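N-(5'-phosphoribosyl)anthranilate isomerase (Jonesia denitrificans, PDB 4WUI) probably catalyses the isomerisation of N-(5-phospho-beta-D-ribosyl)anthranilate to 1-(2-carboxyphenylamino)-1-deoxy-D-ribulose 5-phosphate, the third step from chorismate to tryptophan. Local coordinates at residues Y5-L11 and V25-V31; D57-A63 and V79-H85. All blocks are in the same frame, centred on the assembly; numbering follows the deposited sequence.

Contact 1: Y5-L11 and V25-V31; sequences YIKVCGL and VDAIGFV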
# COMPACT_ATOMS: atom_id res chain seq x y z
N TYR A 5 -6.14 7.90 -4.51
CA TYR A 5 -6.25 6.45 -4.34
C TYR A 5 -5.90 6.07 -2.90
O TYR A 5 -4.90 6.52 -2.39
CB TYR A 5 -5.31 5.79 -5.31
CG TYR A 5 -5.42 4.30 -5.51
CD1 TYR A 5 -6.15 3.75 -6.55
CD2 TYR A 5 -4.74 3.42 -4.70
CE1 TYR A 5 -6.18 2.39 -6.81
CE2 TYR A 5 -4.76 2.05 -4.94
CZ TYR A 5 -5.47 1.54 -6.01
OH TYR A 5 -5.38 0.21 -6.25
N ILE A 6 -6.73 5.23 -2.27
CA ILE A 6 -6.50 4.82 -0.88
C ILE A 6 -6.34 3.31 -0.80
O ILE A 6 -7.27 2.57 -1.13
CB ILE A 6 -7.64 5.25 0.05
CG1 ILE A 6 -7.75 6.79 0.08
CG2 ILE A 6 -7.42 4.69 1.44
CD1 ILE A 6 -8.98 7.32 0.83
N LYS A 7 -5.17 2.88 -0.35
CA LYS A 7 -4.90 1.47 -0.07
C LYS A 7 -4.75 1.26 1.43
O LYS A 7 -4.00 1.97 2.09
CB LYS A 7 -3.61 1.03 -0.76
CG LYS A 7 -3.26 -0.43 -0.42
CD LYS A 7 -2.28 -1.00 -1.42
CE LYS A 7 -1.55 -2.20 -0.93
NZ LYS A 7 -0.31 -1.83 -0.19
N VAL A 8 -5.44 0.24 1.94
CA VAL A 8 -5.20 -0.26 3.28
C VAL A 8 -4.43 -1.56 3.12
O VAL A 8 -4.86 -2.47 2.40
CB VAL A 8 -6.50 -0.48 4.05
CG1 VAL A 8 -6.15 -0.84 5.48
CG2 VAL A 8 -7.38 0.78 3.99
N CYS A 9 -3.27 -1.62 3.76
CA CYS A 9 -2.36 -2.74 3.58
C CYS A 9 -2.33 -3.63 4.80
O CYS A 9 -2.50 -3.19 5.91
CB CYS A 9 -0.95 -2.24 3.26
SG CYS A 9 0.06 -3.53 2.49
N GLY A 10 -2.05 -4.91 4.60
CA GLY A 10 -1.86 -5.79 5.72
C GLY A 10 -3.13 -6.20 6.44
O GLY A 10 -3.13 -6.26 7.67
N LEU A 11 -4.19 -6.50 5.69
CA LEU A 11 -5.42 -6.99 6.30
C LEU A 11 -5.32 -8.49 6.49
O LEU A 11 -4.72 -9.20 5.70
CB LEU A 11 -6.63 -6.65 5.46
CG LEU A 11 -7.18 -5.20 5.69
CD1 LEU A 11 -6.23 -4.12 5.34
CD2 LEU A 11 -8.51 -5.03 4.98
N VAL A 25 -12.66 1.91 0.10
CA VAL A 25 -11.25 2.03 -0.25
C VAL A 25 -11.03 1.56 -1.69
O VAL A 25 -11.85 0.88 -2.29
CB VAL A 25 -10.32 1.28 0.71
CG1 VAL A 25 -10.52 1.73 2.17
CG2 VAL A 25 -10.45 -0.24 0.54
N ASP A 26 -9.86 1.90 -2.22
CA ASP A 26 -9.50 1.50 -3.57
C ASP A 26 -8.70 0.23 -3.67
O ASP A 26 -8.72 -0.43 -4.73
CB ASP A 26 -8.75 2.64 -4.25
CG ASP A 26 -9.59 3.88 -4.26
OD1 ASP A 26 -10.68 3.87 -4.82
OD2 ASP A 26 -9.17 4.87 -3.64
N ALA A 27 -7.99 -0.14 -2.60
CA ALA A 27 -7.14 -1.34 -2.63
C ALA A 27 -7.01 -1.91 -1.24
O ALA A 27 -7.04 -1.17 -0.23
CB ALA A 27 -5.75 -1.04 -3.19
N ILE A 28 -6.81 -3.22 -1.20
CA ILE A 28 -6.52 -3.97 0.02
C ILE A 28 -5.27 -4.79 -0.23
O ILE A 28 -5.20 -5.53 -1.24
CB ILE A 28 -7.68 -4.92 0.43
CG1 ILE A 28 -8.87 -4.12 0.91
CG2 ILE A 28 -7.20 -5.92 1.47
CD1 ILE A 28 -10.18 -4.94 1.07
N GLY A 29 -4.29 -4.69 0.66
CA GLY A 29 -3.11 -5.52 0.62
C GLY A 29 -3.15 -6.70 1.57
O GLY A 29 -3.56 -6.58 2.71
N PHE A 30 -2.69 -7.83 1.06
CA PHE A 30 -2.52 -9.08 1.80
C PHE A 30 -1.03 -9.39 1.80
O PHE A 30 -0.43 -9.57 0.73
CB PHE A 30 -3.31 -10.21 1.13
CG PHE A 30 -4.79 -9.96 1.08
CD1 PHE A 30 -5.53 -9.77 2.25
CD2 PHE A 30 -5.48 -9.91 -0.12
CE1 PHE A 30 -6.90 -9.53 2.20
CE2 PHE A 30 -6.85 -9.66 -0.15
CZ PHE A 30 -7.54 -9.48 1.01
N VAL A 31 -0.44 -9.40 2.99
CA VAL A 31 0.99 -9.55 3.13
C VAL A 31 1.39 -11.01 3.23
O VAL A 31 0.84 -11.77 4.03
CB VAL A 31 1.47 -8.77 4.37
CG1 VAL A 31 2.92 -9.09 4.73
CG2 VAL A 31 1.26 -7.29 4.17
O HOH W 1 -1.84 -9.06 5.49

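Contact 2: D57-A63 and V79-H85; sequences DTVLVVA and VSVLQLH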
# COMPACT_ATOMS: atom_id res chain seq x y z
N ASP A 57 -9.01 -3.13 -5.75
CA ASP A 57 -7.85 -3.85 -6.22
C ASP A 57 -7.25 -4.66 -5.07
O ASP A 57 -6.91 -4.10 -4.03
CB ASP A 57 -6.79 -2.85 -6.74
CG ASP A 57 -7.16 -2.14 -8.02
OD1 ASP A 57 -7.87 -2.73 -8.83
OD2 ASP A 57 -6.69 -1.00 -8.22
N THR A 58 -7.11 -5.96 -5.27
CA THR A 58 -6.42 -6.79 -4.30
C THR A 58 -4.93 -6.85 -4.65
O THR A 58 -4.55 -6.97 -5.81
CB THR A 58 -7.04 -8.19 -4.26
OG1 THR A 58 -6.97 -8.76 -5.57
CG2 THR A 58 -8.46 -8.16 -3.75
N VAL A 59 -4.09 -6.77 -3.62
CA VAL A 59 -2.67 -6.64 -3.79
C VAL A 59 -1.96 -7.68 -2.93
O VAL A 59 -2.14 -7.71 -1.71
CB VAL A 59 -2.19 -5.22 -3.38
CG1 VAL A 59 -0.71 -5.06 -3.69
CG2 VAL A 59 -3.02 -4.14 -4.06
N LEU A 60 -1.15 -8.52 -3.56
CA LEU A 60 -0.25 -9.42 -2.86
C LEU A 60 1.03 -8.66 -2.58
O LEU A 60 1.68 -8.18 -3.51
CB LEU A 60 0.05 -10.67 -3.69
CG LEU A 60 1.10 -11.60 -3.11
CD1 LEU A 60 0.60 -12.22 -1.80
CD2 LEU A 60 1.46 -12.69 -4.08
N VAL A 61 1.40 -8.56 -1.30
CA VAL A 61 2.57 -7.81 -0.89
C VAL A 61 3.64 -8.77 -0.40
O VAL A 61 3.42 -9.50 0.56
CB VAL A 61 2.20 -6.80 0.23
CG1 VAL A 61 3.39 -6.02 0.66
CG2 VAL A 61 1.07 -5.89 -0.21
N VAL A 62 4.79 -8.81 -1.08
CA VAL A 62 5.88 -9.70 -0.74
C VAL A 62 7.16 -8.92 -0.45
O VAL A 62 7.32 -7.76 -0.85
CB VAL A 62 6.14 -10.74 -1.86
CG1 VAL A 62 4.98 -11.70 -1.96
CG2 VAL A 62 6.39 -10.05 -3.20
N ALA A 63 8.07 -9.58 0.24
CA ALA A 63 9.33 -8.96 0.67
C ALA A 63 10.55 -9.85 0.45
O ALA A 63 11.58 -9.37 -0.01
CB ALA A 63 9.24 -8.56 2.15
N VAL A 79 -4.97 -12.38 -7.09
CA VAL A 79 -4.90 -10.95 -6.81
C VAL A 79 -4.81 -10.13 -8.12
O VAL A 79 -4.40 -10.61 -9.18
CB VAL A 79 -3.73 -10.59 -5.91
CG1 VAL A 79 -3.91 -11.20 -4.51
CG2 VAL A 79 -2.39 -10.97 -6.54
N SER A 80 -5.16 -8.86 -8.00
CA SER A 80 -5.05 -7.90 -9.09
C SER A 80 -3.60 -7.46 -9.32
O SER A 80 -3.21 -7.19 -10.45
CB SER A 80 -5.90 -6.64 -8.77
OG SER A 80 -7.18 -6.87 -8.16
N VAL A 81 -2.86 -7.27 -8.24
CA VAL A 81 -1.57 -6.57 -8.26
C VAL A 81 -0.55 -7.34 -7.42
O VAL A 81 -0.89 -7.86 -6.36
CB VAL A 81 -1.71 -5.16 -7.66
CG1 VAL A 81 -0.39 -4.43 -7.56
CG2 VAL A 81 -2.73 -4.31 -8.40
N LEU A 82 0.69 -7.37 -7.91
CA LEU A 82 1.85 -7.85 -7.15
C LEU A 82 2.68 -6.66 -6.71
O LEU A 82 3.21 -5.94 -7.57
CB LEU A 82 2.67 -8.81 -8.00
CG LEU A 82 3.97 -9.31 -7.39
CD1 LEU A 82 3.74 -10.08 -6.10
CD2 LEU A 82 4.72 -10.20 -8.38
N GLN A 83 2.81 -6.43 -5.40
CA GLN A 83 3.59 -5.35 -4.84
C GLN A 83 4.88 -5.91 -4.23
O GLN A 83 4.83 -6.78 -3.35
CB GLN A 83 2.80 -4.57 -3.76
CG GLN A 83 3.59 -3.48 -3.10
CD GLN A 83 2.84 -2.79 -1.99
OE1 GLN A 83 1.65 -2.49 -2.12
NE2 GLN A 83 3.52 -2.54 -0.88
N LEU A 84 6.02 -5.40 -4.70
CA LEU A 84 7.34 -5.85 -4.30
C LEU A 84 7.96 -4.84 -3.34
O LEU A 84 8.11 -3.66 -3.67
CB LEU A 84 8.23 -5.97 -5.54
CG LEU A 84 7.71 -6.90 -6.61
CD1 LEU A 84 8.60 -6.85 -7.85
CD2 LEU A 84 7.54 -8.31 -6.10
N HIS A 85 8.36 -5.31 -2.17
CA HIS A 85 9.04 -4.44 -1.23
C HIS A 85 10.45 -4.09 -1.72
O HIS A 85 10.95 -4.60 -2.73
CB HIS A 85 9.10 -5.12 0.11
CG HIS A 85 9.18 -4.19 1.27
ND1 HIS A 85 10.25 -4.17 2.15
CD2 HIS A 85 8.29 -3.28 1.74
CE1 HIS A 85 10.02 -3.28 3.10
NE2 HIS A 85 8.84 -2.72 2.87

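Contact 1: Y5-L11 and V25-V31
Val8 CG2 meets Val25 CG1 at 3.8 Å, the two side chains crossing at about a right angle, and Leu11 CD2 lies against Ile28 CG2 in the same manner; Ala16 and Ala20 of helix 14-22 back this outer layer. On the barrel interior, Lys7 runs its CB, CG and CD past Ala27 CB and brings CE to the CA of Gly29, where a side chain would collide with Cys9 SG. Lys7 NZ ends in a salt bridge with Asp176 and a hydrogen bond to Gln83 OE1. Parallel-strand bonds Val8 N to Ala27 O and Gly29 N to Val8 O (2.9 Å) join the backbones, and Gly29 O then takes Leu11 N almost head-on (3.0 Å). At the far end Tyr5, its CG turned anti to the backbone N (chi1 -169°), puts one ring face under Asp26 CB, 3.6 Å from the ring centroid, a CH-pi contact. The Asp26 carboxylate reaches back, its OD2 accepting Ile6 N at 2.8 Å through the anti lone pair, while Asp26 N bonds Ile6 O. A water bridges Leu11 O and Val31 N at the opposite end. Two adjacent parallel strands joined through helix 14-22 make this the first beta-alpha-beta unit of a TIM barrel.

Contact 2: D57-A63 and V79-H85
Thr58 and Ser80 grip each other through a reciprocal pair of side-chain-to-backbone hydrogen bonds: Ser80 OG accepts Thr58 N, and Thr58 OG1 accepts Ser80 N, each at 3.0 Å. With chi1 at 58°, Thr58 OG1 sits between its own N and carbonyl carbon, facing the turn into strand 81-84. A valine here would probably cost Ser80 N its bond to OG1, leaving the weak one to Thr58 O, and so hold the turn before strand 81-84 less firmly. Backbone bonds continue the pairing, Thr58 O taking Val81 N, Leu60 giving its N to Val81 O and its O to Gln83 N, and Val62 doing the same with Gln83 O and His85 N; the straightest is Gln83 N to Leu60 O (2.8 Å, 172° at the hydrogen). Apolar contacts fall on two faces. On one, Val59 CG1 presses on Gln83 CB at 3.5 Å and touches Val81 CG1, while the extended Gln83 lays its amide alongside Val61 and turns OE1 to Lys7. On the other, Val62 CG2 abuts Leu84 CD2 at 3.6 Å, and Leu60 CD2 lies beside Leu82 CD1. Helix 67-77 packs on this leucine-rich face through Leu71 and Leu73, helix 42-50 adds Ile45 and Thr49, and Trp104 of strand 103-108 touches Val59, Val81 and Gln83 inside the barrel.

Overall arrangement
From the N terminus, strand 5-8 leads through helix 14-22 to strand 27-32, and contact 1 closes that loop; the chain then passes helix 42-50, enters strand 57-62, and contact 2 closes the next loop, around helix 67-77, at strand 81-84. The two loops follow in series, neither nesting nor crossing. They pair the first four strands of the eight-stranded parallel barrel two by two, and the seam between the pairs is that of strands 27-32 and 57-62, where Phe30 N lies 2.8 Å from Val59 O, probably a hydrogen bond. Past the intervening strand 27-32, Tyr5 OH reaches Asp57 OD2 (2.7 Å), probably a hydrogen bond, and Cys9 SG packs on Val61 CG2, joining strand 57-62 directly to segment 5-11.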